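Local coordinates for insecticyanin-A (Manduca sexta, PDB 1Z24), which binds the bile pigment biliverdin IX gamma and, mixed with carotenes, gives the tobacco hornworm the green coloration that camouflages it, at residues V66-E71 / T179-T184; A24-E29 / C43-Y48; P6-D11 / C119-D124. One frame throughout, in Å; residues are numbered along the deposited sequence.

How the contacts relate
All three contacts belong to one lipocalin barrel and all reach the biliverdin, yet they share no segment and do not touch. Contact 2, its centre about 9 Å from that of the chain, is the most buried; contacts 1 and 3 lie at the surface, their centres about 17 and 19 Å from it. Contacts 2 and 3 sit on opposite sides of the chain's centre. Contact 2 is an antiparallel strand pair with large rings inside, contact 1 a parallel pair that adds a late strand to strand 66-76, and contact 3 a covalent bond from an irregular N-terminal loop to strand 113-122. Strand 55-63 separates contact 2 from contact 1, and a second disulfide, C43 to C175, also links their neighbourhoods.

Contact 1. Residues V66-E71 / T179-T184; sequences VKEYME and TTYSLT. With BLV (biliverdin IX gamma chromophore), chain B.
The carbonyl oxygen of Y181 is gripped twice from residues 66-71: by the backbone N of Y69 at 2.9 Å, with a 157° angle at the hydrogen, and by a CA-H contact from E68 CA at 3.2 Å. Y69 in turn offers its O to L183 N, 2.7 Å away. K67 N bonds T179 O and K67 O accepts Y181 N, the pattern of a parallel pair in which one residue bonds two on the partner strand. Where strand 179-182 ends, the side chain takes over: T184 OG1 accepts E71 N at 2.9 Å. S182 OG also donates to T184 O, 2.7 Å, and spans the residue where the chain leaves the strand.

The outer face carries K67, T180, Y69 and S182. Y69 has CG between its backbone N and carbonyl carbon (chi1 64°), which starts the ring back over the partner strand. S182 CA sits over one ring face, 3.8 Å from the centroid and 18° off the normal, a CH-pi contact, while T180 OG1 lies at the ring edge. An alanine in place of Y69 would probably leave S182 CA without its aromatic partner and open a gap beside T180. Y58 of strand 55-63 also meets this ring.

Further along, the chromophore is reached by M70, whose SD lies 3.4 Å from BLV C1D, and by L183, whose CD1 lies 3.9 Å from BLV CMD. L183 CD1 also packs on M70 CG. Polar backbone bonds thus dock the C-terminal strand, while thioether and aliphatic groups give the pigment ring an apolar wall.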
loop_
_atom_site.group_PDB
_atom_site.type_symbol
_atom_site.label_atom_id
_atom_site.label_comp_id
_atom_site.label_asym_id
_atom_site.label_seq_id
_atom_site.Cartn_x
_atom_site.Cartn_y
_atom_site.Cartn_z
ATOM N N VAL A 66 -36.815 13.680 5.673
ATOM C CA VAL A 66 -37.107 12.353 6.139
ATOM C C VAL A 66 -35.937 11.737 6.838
ATOM O O VAL A 66 -34.784 11.782 6.365
ATOM C CB VAL A 66 -37.368 11.451 4.974
ATOM C CG1 VAL A 66 -37.704 10.072 5.574
ATOM C CG2 VAL A 66 -38.521 12.128 4.246
ATOM N N LYS A 67 -36.264 11.148 7.958
ATOM C CA LYS A 67 -35.229 10.535 8.684
ATOM C C LYS A 67 -35.197 9.094 8.370
ATOM O O LYS A 67 -36.071 8.358 8.817
ATOM C CB LYS A 67 -35.361 10.658 10.184
ATOM C CG LYS A 67 -34.084 10.341 10.950
ATOM C CD LYS A 67 -34.214 9.522 12.218
ATOM C CE LYS A 67 -34.989 10.021 13.432
ATOM N NZ LYS A 67 -34.147 10.242 14.639
ATOM N N GLU A 68 -34.172 8.703 7.638
ATOM C CA GLU A 68 -34.029 7.298 7.325
ATOM C C GLU A 68 -33.098 6.603 8.309
ATOM O O GLU A 68 -32.011 7.112 8.715
ATOM C CB GLU A 68 -33.587 7.060 5.902
ATOM C CG GLU A 68 -34.550 7.715 4.952
ATOM C CD GLU A 68 -34.013 7.667 3.550
ATOM O OE1 GLU A 68 -33.013 7.048 3.252
ATOM O OE2 GLU A 68 -34.701 8.360 2.700
ATOM N N TYR A 69 -33.532 5.393 8.697
ATOM C CA TYR A 69 -32.711 4.682 9.627
ATOM C C TYR A 69 -32.607 3.194 9.367
ATOM O O TYR A 69 -33.352 2.629 8.562
ATOM C CB TYR A 69 -33.182 5.000 11.029
ATOM C CG TYR A 69 -34.552 4.498 11.234
ATOM C CD1 TYR A 69 -34.684 3.273 11.893
ATOM C CD2 TYR A 69 -35.678 5.223 10.803
ATOM C CE1 TYR A 69 -35.959 2.757 12.141
ATOM C CE2 TYR A 69 -36.965 4.727 11.044
ATOM C CZ TYR A 69 -37.077 3.494 11.715
ATOM O OH TYR A 69 -38.305 2.940 11.982
ATOM N N MET A 70 -31.645 2.577 10.062
ATOM C CA MET A 70 -31.384 1.151 9.942
ATOM C C MET A 70 -31.082 0.603 11.302
ATOM O O MET A 70 -30.337 1.220 12.070
ATOM C CB MET A 70 -30.036 0.939 9.233
ATOM C CG MET A 70 -29.963 1.484 7.846
ATOM S SD MET A 70 -28.262 1.616 7.225
ATOM C CE MET A 70 -27.848 -0.031 6.716
ATOM N N GLU A 71 -31.643 -0.557 11.586
ATOM C CA GLU A 71 -31.411 -1.210 12.858
ATOM C C GLU A 71 -30.721 -2.535 12.627
ATOM O O GLU A 71 -31.136 -3.275 11.737
ATOM C CB GLU A 71 -32.733 -1.442 13.587
ATOM C CG GLU A 71 -33.557 -0.136 13.680
ATOM C CD GLU A 71 -34.730 -0.199 14.646
ATOM O OE1 GLU A 71 -34.633 0.231 15.759
ATOM O OE2 GLU A 71 -35.827 -0.772 14.188
ATOM N N THR A 179 -40.694 13.375 9.054
ATOM C CA THR A 179 -41.072 11.983 9.133
ATOM C C THR A 179 -39.887 11.051 9.058
ATOM O O THR A 179 -38.810 11.495 8.652
ATOM C CB THR A 179 -42.076 11.676 8.020
ATOM O OG1 THR A 179 -42.698 10.424 8.268
ATOM C CG2 THR A 179 -41.324 11.704 6.698
ATOM N N THR A 180 -40.138 9.764 9.444
ATOM C CA THR A 180 -39.164 8.671 9.463
ATOM C C THR A 180 -39.378 7.496 8.512
ATOM O O THR A 180 -40.411 7.281 7.900
ATOM C CB THR A 180 -38.925 8.162 10.824
ATOM O OG1 THR A 180 -39.864 7.200 11.115
ATOM C CG2 THR A 180 -39.022 9.310 11.768
ATOM N N TYR A 181 -38.363 6.702 8.370
ATOM C CA TYR A 181 -38.512 5.574 7.485
ATOM C C TYR A 181 -37.399 4.625 7.727
ATOM O O TYR A 181 -36.217 5.004 7.703
ATOM C CB TYR A 181 -38.549 6.036 6.069
ATOM C CG TYR A 181 -38.448 4.956 5.067
ATOM C CD1 TYR A 181 -39.625 4.379 4.602
ATOM C CD2 TYR A 181 -37.228 4.510 4.559
ATOM C CE1 TYR A 181 -39.611 3.368 3.644
ATOM C CE2 TYR A 181 -37.201 3.499 3.594
ATOM C CZ TYR A 181 -38.392 2.925 3.135
ATOM O OH TYR A 181 -38.394 1.928 2.174
ATOM N N SER A 182 -37.821 3.405 7.984
ATOM C CA SER A 182 -36.915 2.316 8.249
ATOM C C SER A 182 -36.380 1.666 6.977
ATOM O O SER A 182 -37.118 1.063 6.233
ATOM C CB SER A 182 -37.686 1.187 8.905
ATOM O OG SER A 182 -36.784 0.165 9.326
ATOM N N LEU A 183 -35.096 1.763 6.727
ATOM C CA LEU A 183 -34.556 1.144 5.545
ATOM C C LEU A 183 -34.479 -0.355 5.711
ATOM O O LEU A 183 -34.554 -1.081 4.748
ATOM C CB LEU A 183 -33.129 1.663 5.242
ATOM C CG LEU A 183 -33.111 3.166 4.969
ATOM C CD1 LEU A 183 -31.724 3.630 5.031
ATOM C CD2 LEU A 183 -33.599 3.450 3.571
ATOM N N THR A 184 -34.276 -0.812 6.942
ATOM C CA THR A 184 -34.163 -2.238 7.257
ATOM C C THR A 184 -35.556 -2.763 7.494
ATOM O O THR A 184 -36.473 -2.005 7.671
ATOM C CB THR A 184 -33.231 -2.527 8.480
ATOM O OG1 THR A 184 -33.449 -1.533 9.506
ATOM C CG2 THR A 184 -31.743 -2.336 8.091
HETATM N NA BLV B . -21.091 1.673 5.386
HETATM C C1A BLV B . -20.916 0.932 4.265
HETATM C C2A BLV B . -19.802 0.003 4.350
HETATM C C3A BLV B . -19.278 0.180 5.596
HETATM C C4A BLV B . -20.090 1.237 6.229
HETATM C CMA BLV B . -18.015 -0.485 6.264
HETATM O OA BLV B . -21.638 1.039 3.297
HETATM C CAA BLV B . -19.326 -0.886 3.274
HETATM C CBA BLV B . -18.582 0.045 2.364
HETATM C CGA BLV B . -18.204 -0.711 1.091
HETATM O O1A BLV B . -17.090 -1.117 0.900
HETATM O O2A BLV B . -19.050 -0.931 0.283
HETATM C CHB BLV B . -19.828 1.725 7.508
HETATM N NB BLV B . -21.622 3.353 7.842
HETATM C C1B BLV B . -20.384 2.826 8.139
HETATM C C2B BLV B . -19.761 3.547 9.221
HETATM C C3B BLV B . -20.627 4.504 9.559
HETATM C C4B BLV B . -21.792 4.386 8.676
HETATM C CMB BLV B . -18.406 3.252 9.843
HETATM C CAB BLV B . -20.433 5.531 10.634
HETATM C CBB BLV B . -20.865 6.785 10.281
HETATM C CHC BLV B . -22.927 5.202 8.781
HETATM N NC BLV B . -24.437 4.576 6.992
HETATM C C1C BLV B . -24.152 5.163 8.179
HETATM C C2C BLV B . -25.340 5.820 8.749
HETATM C C3C BLV B . -26.402 5.633 7.963
HETATM C C4C BLV B . -25.822 4.822 6.817
HETATM C CMC BLV B . -25.362 6.477 10.047
HETATM C CAC BLV B . -27.876 6.081 8.022
HETATM C CBC BLV B . -28.840 5.373 7.387
HETATM C CHD BLV B . -26.548 4.435 5.636
HETATM N ND BLV B . -25.455 2.259 5.217
HETATM C C1D BLV B . -26.409 3.270 4.908
HETATM C C2D BLV B . -27.229 2.851 3.730
HETATM C C3D BLV B . -26.780 1.612 3.334
HETATM C C4D BLV B . -25.713 1.281 4.263
HETATM C CMD BLV B . -28.328 3.613 3.054
HETATM O OD BLV B . -25.103 0.240 4.215
HETATM C CAD BLV B . -27.298 0.792 2.221
HETATM C CBD BLV B . -28.173 -0.299 2.808
HETATM C CGD BLV B . -28.588 -1.351 1.715
HETATM O O1D BLV B . -29.627 -1.236 1.148
HETATM O O2D BLV B . -27.855 -2.274 1.410
#

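Contact 2. Residues A24-E29 / C43-Y48. With BLV (biliverdin IX gamma chromophore), chain B.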
loop_
_atom_site.group_PDB
_atom_site.type_symbol
_atom_site.label_atom_id
_atom_site.label_comp_id
_atom_site.label_asym_id
_atom_site.label_seq_id
_atom_site.Cartn_x
_atom_site.Cartn_y
_atom_site.Cartn_z
ATOM N N ALA A 24 -19.000 2.143 22.676
ATOM C CA ALA A 24 -20.414 2.340 22.573
ATOM C C ALA A 24 -20.819 3.815 22.732
ATOM O O ALA A 24 -20.195 4.625 23.424
ATOM C CB ALA A 24 -21.141 1.349 23.513
ATOM N N GLY A 25 -21.882 4.197 22.048
ATOM C CA GLY A 25 -22.362 5.564 22.097
ATOM C C GLY A 25 -22.866 6.071 20.754
ATOM O O GLY A 25 -23.032 5.340 19.805
ATOM N N ALA A 26 -23.124 7.354 20.673
ATOM C CA ALA A 26 -23.616 7.972 19.456
ATOM C C ALA A 26 -22.495 8.701 18.722
ATOM O O ALA A 26 -21.907 9.712 19.155
ATOM C CB ALA A 26 -24.708 8.932 19.873
ATOM N N TRP A 27 -22.174 8.181 17.573
ATOM C CA TRP A 27 -21.092 8.807 16.833
ATOM C C TRP A 27 -21.594 9.634 15.683
ATOM O O TRP A 27 -22.367 9.131 14.864
ATOM C CB TRP A 27 -20.178 7.677 16.264
ATOM C CG TRP A 27 -19.378 6.944 17.296
ATOM C CD1 TRP A 27 -19.659 5.713 17.847
ATOM C CD2 TRP A 27 -18.146 7.431 17.913
ATOM N NE1 TRP A 27 -18.675 5.412 18.766
ATOM C CE2 TRP A 27 -17.716 6.412 18.818
ATOM C CE3 TRP A 27 -17.379 8.601 17.793
ATOM C CZ2 TRP A 27 -16.554 6.530 19.606
ATOM C CZ3 TRP A 27 -16.241 8.703 18.631
ATOM C CH2 TRP A 27 -15.864 7.703 19.522
ATOM N N HIS A 28 -21.140 10.889 15.632
ATOM C CA HIS A 28 -21.500 11.801 14.577
ATOM C C HIS A 28 -20.461 11.707 13.486
ATOM O O HIS A 28 -19.246 11.644 13.755
ATOM C CB HIS A 28 -21.518 13.259 15.026
ATOM C CG HIS A 28 -22.425 13.402 16.203
ATOM N ND1 HIS A 28 -22.038 13.007 17.458
ATOM C CD2 HIS A 28 -23.710 13.914 16.269
ATOM C CE1 HIS A 28 -23.067 13.261 18.251
ATOM N NE2 HIS A 28 -24.092 13.817 17.578
ATOM N N GLU A 29 -20.934 11.677 12.248
ATOM C CA GLU A 29 -20.008 11.585 11.127
ATOM C C GLU A 29 -19.588 12.997 10.736
ATOM O O GLU A 29 -20.285 13.643 10.016
ATOM C CB GLU A 29 -20.727 10.882 9.978
ATOM C CG GLU A 29 -19.881 10.968 8.701
ATOM C CD GLU A 29 -20.606 10.312 7.604
ATOM O OE1 GLU A 29 -20.663 9.089 7.480
ATOM O OE2 GLU A 29 -21.214 11.184 6.848
ATOM N N CYS A 43 -26.648 15.068 8.809
ATOM C CA CYS A 43 -26.888 14.836 10.198
ATOM C C CYS A 43 -26.744 13.354 10.446
ATOM O O CYS A 43 -27.521 12.773 11.176
ATOM C CB CYS A 43 -28.334 15.235 10.520
ATOM S SG CYS A 43 -28.684 15.218 12.273
ATOM N N THR A 44 -25.755 12.753 9.790
ATOM C CA THR A 44 -25.486 11.326 9.913
ATOM C C THR A 44 -24.881 10.899 11.250
ATOM O O THR A 44 -23.817 11.359 11.637
ATOM C CB THR A 44 -24.510 10.935 8.831
ATOM O OG1 THR A 44 -25.086 11.381 7.697
ATOM C CG2 THR A 44 -24.379 9.402 8.727
ATOM N N ILE A 45 -25.567 9.991 11.945
ATOM C CA ILE A 45 -25.083 9.528 13.214
ATOM C C ILE A 45 -25.261 8.024 13.351
ATOM O O ILE A 45 -26.279 7.434 13.003
ATOM C CB ILE A 45 -25.960 10.190 14.246
ATOM C CG1 ILE A 45 -26.029 11.691 14.002
ATOM C CG2 ILE A 45 -25.545 9.790 15.677
ATOM C CD1 ILE A 45 -26.925 12.387 15.014
ATOM N N ALA A 46 -24.255 7.383 13.872
ATOM C CA ALA A 46 -24.309 5.949 14.092
ATOM C C ALA A 46 -24.322 5.744 15.590
ATOM O O ALA A 46 -23.414 6.231 16.280
ATOM C CB ALA A 46 -23.083 5.243 13.495
ATOM N N GLU A 47 -25.330 5.046 16.123
ATOM C CA GLU A 47 -25.387 4.819 17.558
ATOM C C GLU A 47 -25.279 3.355 17.871
ATOM O O GLU A 47 -26.090 2.564 17.393
ATOM C CB GLU A 47 -26.714 5.250 18.099
ATOM C CG GLU A 47 -26.819 5.180 19.647
ATOM C CD GLU A 47 -28.252 5.461 20.135
ATOM O OE1 GLU A 47 -28.853 4.738 20.916
ATOM O OE2 GLU A 47 -28.798 6.545 19.604
ATOM N N TYR A 48 -24.262 3.019 18.685
ATOM C CA TYR A 48 -23.969 1.673 19.081
ATOM C C TYR A 48 -24.280 1.563 20.539
ATOM O O TYR A 48 -23.840 2.406 21.292
ATOM C CB TYR A 48 -22.442 1.368 18.905
ATOM C CG TYR A 48 -21.921 1.630 17.463
ATOM C CD1 TYR A 48 -22.710 1.303 16.357
ATOM C CD2 TYR A 48 -20.701 2.263 17.204
ATOM C CE1 TYR A 48 -22.285 1.532 15.049
ATOM C CE2 TYR A 48 -20.243 2.488 15.902
ATOM C CZ TYR A 48 -21.039 2.110 14.814
ATOM O OH TYR A 48 -20.640 2.274 13.501
HETATM N NA BLV B . -21.091 1.673 5.386
HETATM C C1A BLV B . -20.916 0.932 4.265
HETATM C C2A BLV B . -19.802 0.003 4.350
HETATM C C3A BLV B . -19.278 0.180 5.596
HETATM C C4A BLV B . -20.090 1.237 6.229
HETATM C CMA BLV B . -18.015 -0.485 6.264
HETATM O OA BLV B . -21.638 1.039 3.297
HETATM C CAA BLV B . -19.326 -0.886 3.274
HETATM C CBA BLV B . -18.582 0.045 2.364
HETATM C CGA BLV B . -18.204 -0.711 1.091
HETATM O O1A BLV B . -17.090 -1.117 0.900
HETATM O O2A BLV B . -19.050 -0.931 0.283
HETATM C CHB BLV B . -19.828 1.725 7.508
HETATM N NB BLV B . -21.622 3.353 7.842
HETATM C C1B BLV B . -20.384 2.826 8.139
HETATM C C2B BLV B . -19.761 3.547 9.221
HETATM C C3B BLV B . -20.627 4.504 9.559
HETATM C C4B BLV B . -21.792 4.386 8.676
HETATM C CMB BLV B . -18.406 3.252 9.843
HETATM C CAB BLV B . -20.433 5.531 10.634
HETATM C CBB BLV B . -20.865 6.785 10.281
HETATM C CHC BLV B . -22.927 5.202 8.781
HETATM N NC BLV B . -24.437 4.576 6.992
HETATM C C1C BLV B . -24.152 5.163 8.179
HETATM C C2C BLV B . -25.340 5.820 8.749
HETATM C C3C BLV B . -26.402 5.633 7.963
HETATM C C4C BLV B . -25.822 4.822 6.817
HETATM C CMC BLV B . -25.362 6.477 10.047
HETATM C CAC BLV B . -27.876 6.081 8.022
HETATM C CBC BLV B . -28.840 5.373 7.387
HETATM C CHD BLV B . -26.548 4.435 5.636
HETATM N ND BLV B . -25.455 2.259 5.217
HETATM C C1D BLV B . -26.409 3.270 4.908
HETATM C C2D BLV B . -27.229 2.851 3.730
HETATM C C3D BLV B . -26.780 1.612 3.334
HETATM C C4D BLV B . -25.713 1.281 4.263
HETATM C CMD BLV B . -28.328 3.613 3.054
HETATM O OD BLV B . -25.103 0.240 4.215
HETATM C CAD BLV B . -27.298 0.792 2.221
HETATM C CBD BLV B . -28.173 -0.299 2.808
HETATM C CGD BLV B . -28.588 -1.351 1.715
HETATM O O1D BLV B . -29.627 -1.236 1.148
HETATM O O2D BLV B . -27.855 -2.274 1.410
#
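W27 and Y48 both hold CG anti to their carbonyl carbon (chi1 -70° and -56°), and the two side chains then cross at about a right angle. W27 CD1 meets Y48 CD2 at 3.7 Å with the ring planes 50° apart, an oblique pair. Each ring is also pinned by its polar end, W27 NE1 on F23 O and Y48 OH on the hydroxyl of Y88.

On the other face H28 and I45 lie side by side and point the same way, H28 CD2 against I45 CD1 at 3.8 Å. H28 ND1 bonds S136 O, and F170 meets the imidazole edge-to-face.

The strands between run antiparallel. G25 with Y48 and W27 with A46 are hydrogen-bonded pairs, each with two bonds, such as A46 N to W27 O at 2.8 Å. Beyond them E29 N reaches T44 O at 3.0 Å.

Here the pocket begins. T44 CG2 comes within 3.4 Å of BLV CMC, A46 CB within 3.9 Å of BLV CAB, and E29 OE1 within 3.6 Å of BLV CBB. The other carboxylate oxygen, E29 OE2, is taken by K32 in a salt bridge and by N168, so the negative charge next to the pigment is probably balanced largely by K32.

K137 bonds A24 O and packs on W27. G25-A26-W27, directly after the short helix 20-23 and A24, matches the G-x-W signature at the start of the first barrel strand of lipocalins, where the tryptophan packs at the closed end of the barrel.

Contact 3. Residues P6-D11 / C119-D124. With BLV (biliverdin IX gamma chromophore), chain B.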
loop_
_atom_site.group_PDB
_atom_site.type_symbol
_atom_site.label_atom_id
_atom_site.label_comp_id
_atom_site.label_asym_id
_atom_site.label_seq_id
_atom_site.Cartn_x
_atom_site.Cartn_y
_atom_site.Cartn_z
ATOM N N PRO A 6 -5.599 1.696 -7.878
ATOM C CA PRO A 6 -5.254 0.423 -8.460
ATOM C C PRO A 6 -4.690 -0.615 -7.546
ATOM O O PRO A 6 -4.068 -0.302 -6.557
ATOM C CB PRO A 6 -4.199 0.677 -9.515
ATOM C CG PRO A 6 -3.718 2.099 -9.300
ATOM C CD PRO A 6 -4.748 2.785 -8.385
ATOM N N GLY A 7 -4.906 -1.872 -7.891
ATOM C CA GLY A 7 -4.349 -2.945 -7.090
ATOM C C GLY A 7 -5.183 -3.408 -5.939
ATOM O O GLY A 7 -6.316 -2.974 -5.768
ATOM N N TYR A 8 -4.573 -4.312 -5.165
ATOM C CA TYR A 8 -5.225 -4.897 -3.996
ATOM C C TYR A 8 -5.203 -3.910 -2.863
ATOM O O TYR A 8 -4.410 -2.988 -2.893
ATOM C CB TYR A 8 -4.390 -6.180 -3.534
ATOM C CG TYR A 8 -4.372 -7.300 -4.554
ATOM C CD1 TYR A 8 -5.491 -8.077 -4.790
ATOM C CD2 TYR A 8 -3.259 -7.572 -5.333
ATOM C CE1 TYR A 8 -5.507 -9.124 -5.719
ATOM C CE2 TYR A 8 -3.251 -8.585 -6.283
ATOM C CZ TYR A 8 -4.381 -9.371 -6.491
ATOM O OH TYR A 8 -4.388 -10.377 -7.451
ATOM N N CYS A 9 -6.045 -4.117 -1.859
ATOM C CA CYS A 9 -6.056 -3.210 -0.721
ATOM C C CYS A 9 -4.727 -3.305 -0.063
ATOM O O CYS A 9 -4.194 -4.386 -0.089
ATOM C CB CYS A 9 -7.053 -3.871 0.277
ATOM S SG CYS A 9 -8.713 -3.577 -0.303
ATOM N N PRO A 10 -4.191 -2.231 0.522
ATOM C CA PRO A 10 -2.893 -2.293 1.177
ATOM C C PRO A 10 -2.955 -2.936 2.536
ATOM O O PRO A 10 -4.026 -3.138 3.151
ATOM C CB PRO A 10 -2.493 -0.879 1.560
ATOM C CG PRO A 10 -3.800 -0.129 1.487
ATOM C CD PRO A 10 -4.564 -0.831 0.378
ATOM N N ASP A 11 -1.769 -3.246 3.028
ATOM C CA ASP A 11 -1.747 -3.851 4.338
ATOM C C ASP A 11 -2.131 -2.749 5.319
ATOM O O ASP A 11 -1.753 -1.591 5.174
ATOM C CB ASP A 11 -0.316 -4.308 4.594
ATOM C CG ASP A 11 -0.026 -5.014 5.946
ATOM O OD1 ASP A 11 1.109 -5.102 6.409
ATOM O OD2 ASP A 11 -1.101 -5.501 6.564
ATOM N N CYS A 119 -11.648 -1.061 2.881
ATOM C CA CYS A 119 -11.035 -1.230 1.587
ATOM C C CYS A 119 -11.793 -2.345 0.951
ATOM O O CYS A 119 -11.896 -3.426 1.495
ATOM C CB CYS A 119 -9.503 -1.540 1.662
ATOM S SG CYS A 119 -8.853 -1.539 -0.038
ATOM N N ASP A 120 -12.359 -2.046 -0.191
ATOM C CA ASP A 120 -13.166 -2.976 -0.964
ATOM C C ASP A 120 -12.485 -3.299 -2.284
ATOM O O ASP A 120 -12.352 -2.424 -3.155
ATOM C CB ASP A 120 -14.482 -2.223 -1.200
ATOM C CG ASP A 120 -15.588 -3.085 -1.766
ATOM O OD1 ASP A 120 -16.750 -2.959 -1.415
ATOM O OD2 ASP A 120 -15.216 -3.996 -2.629
ATOM N N TYR A 121 -12.051 -4.552 -2.431
ATOM C CA TYR A 121 -11.354 -4.947 -3.657
ATOM C C TYR A 121 -12.284 -5.471 -4.757
ATOM O O TYR A 121 -13.083 -6.343 -4.499
ATOM C CB TYR A 121 -10.137 -5.897 -3.365
ATOM C CG TYR A 121 -9.403 -6.320 -4.656
ATOM C CD1 TYR A 121 -8.561 -5.455 -5.352
ATOM C CD2 TYR A 121 -9.556 -7.592 -5.210
ATOM C CE1 TYR A 121 -7.934 -5.821 -6.539
ATOM C CE2 TYR A 121 -8.895 -8.019 -6.365
ATOM C CZ TYR A 121 -8.108 -7.104 -7.044
ATOM O OH TYR A 121 -7.520 -7.469 -8.177
ATOM N N HIS A 122 -12.182 -4.936 -5.979
ATOM C CA HIS A 122 -12.975 -5.362 -7.145
ATOM C C HIS A 122 -12.040 -6.097 -8.123
ATOM O O HIS A 122 -11.350 -5.482 -8.902
ATOM C CB HIS A 122 -13.426 -4.117 -7.863
ATOM C CG HIS A 122 -14.481 -3.437 -7.069
ATOM N ND1 HIS A 122 -15.805 -3.359 -7.503
ATOM C CD2 HIS A 122 -14.407 -2.780 -5.873
ATOM C CE1 HIS A 122 -16.498 -2.673 -6.567
ATOM N NE2 HIS A 122 -15.686 -2.317 -5.577
ATOM N N PRO A 123 -11.977 -7.404 -8.078
ATOM C CA PRO A 123 -11.101 -8.167 -8.939
ATOM C C PRO A 123 -11.368 -7.912 -10.383
ATOM O O PRO A 123 -10.443 -7.907 -11.180
ATOM C CB PRO A 123 -11.325 -9.616 -8.653
ATOM C CG PRO A 123 -12.452 -9.657 -7.633
ATOM C CD PRO A 123 -12.971 -8.241 -7.444
ATOM N N ASP A 124 -12.633 -7.692 -10.694
ATOM C CA ASP A 124 -12.955 -7.402 -12.069
ATOM C C ASP A 124 -12.372 -6.051 -12.482
ATOM O O ASP A 124 -12.349 -5.707 -13.642
ATOM C CB ASP A 124 -14.446 -7.323 -12.400
ATOM C CG ASP A 124 -15.162 -6.300 -11.558
ATOM O OD1 ASP A 124 -15.842 -5.438 -12.066
ATOM O OD2 ASP A 124 -14.971 -6.415 -10.244
HETATM N NA BLV B . -21.091 1.673 5.386
HETATM C C1A BLV B . -20.916 0.932 4.265
HETATM C C2A BLV B . -19.802 0.003 4.350
HETATM C C3A BLV B . -19.278 0.180 5.596
HETATM C C4A BLV B . -20.090 1.237 6.229
HETATM C CMA BLV B . -18.015 -0.485 6.264
HETATM O OA BLV B . -21.638 1.039 3.297
HETATM C CAA BLV B . -19.326 -0.886 3.274
HETATM C CBA BLV B . -18.582 0.045 2.364
HETATM C CGA BLV B . -18.204 -0.711 1.091
HETATM O O1A BLV B . -17.090 -1.117 0.900
HETATM O O2A BLV B . -19.050 -0.931 0.283
HETATM C CHB BLV B . -19.828 1.725 7.508
HETATM N NB BLV B . -21.622 3.353 7.842
HETATM C C1B BLV B . -20.384 2.826 8.139
HETATM C C2B BLV B . -19.761 3.547 9.221
HETATM C C3B BLV B . -20.627 4.504 9.559
HETATM C C4B BLV B . -21.792 4.386 8.676
HETATM C CMB BLV B . -18.406 3.252 9.843
HETATM C CAB BLV B . -20.433 5.531 10.634
HETATM C CBB BLV B . -20.865 6.785 10.281
HETATM C CHC BLV B . -22.927 5.202 8.781
HETATM N NC BLV B . -24.437 4.576 6.992
HETATM C C1C BLV B . -24.152 5.163 8.179
HETATM C C2C BLV B . -25.340 5.820 8.749
HETATM C C3C BLV B . -26.402 5.633 7.963
HETATM C C4C BLV B . -25.822 4.822 6.817
HETATM C CMC BLV B . -25.362 6.477 10.047
HETATM C CAC BLV B . -27.876 6.081 8.022
HETATM C CBC BLV B . -28.840 5.373 7.387
HETATM C CHD BLV B . -26.548 4.435 5.636
HETATM N ND BLV B . -25.455 2.259 5.217
HETATM C C1D BLV B . -26.409 3.270 4.908
HETATM C C2D BLV B . -27.229 2.851 3.730
HETATM C C3D BLV B . -26.780 1.612 3.334
HETATM C C4D BLV B . -25.713 1.281 4.263
HETATM C CMD BLV B . -28.328 3.613 3.054
HETATM O OD BLV B . -25.103 0.240 4.215
HETATM C CAD BLV B . -27.298 0.792 2.221
HETATM C CBD BLV B . -28.173 -0.299 2.808
HETATM C CGD BLV B . -28.588 -1.351 1.715
HETATM O O1D BLV B . -29.627 -1.236 1.148
HETATM O O2D BLV B . -27.855 -2.274 1.410
#
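C9 SG and C119 SG form a disulfide, 2.1 Å long, with a torsion of -90° about the S-S bond. C9 SG also rests near Y121 CB, at 4.1 Å, and P10 CD approaches the sulfur of C119. Beside the bridge the two tyrosine rings meet obliquely, their planes 34° apart: Y8 CD1 stands 3.6 Å above one face of Y121, offset toward the rim, and Y8 CE1 lies 3.5 Å from Y121 CZ. Y121 has CG anti to its backbone N (chi1 180°), and its ring takes G7 O at the edge, 3.4 Å from Y121 CE1.

In lipocalin terms the bridge ties the N-terminal segment, which runs ahead of the first barrel strand, to the end of strand 113-122. Alternation along that strand turns D120 the other way, into the ligand pocket, where D120 OD1 lies 3.0 Å from BLV O1A, a propionate oxygen.

Farther out, H128 on the adjoining strand 127-136 touches both cysteines and hydrogen-bonds G7 O through ND1, which probably helps hold the carbonyl at the edge of the Y121 ring. P10 leans on L159, and Y8 packs against S157 of the second subunit.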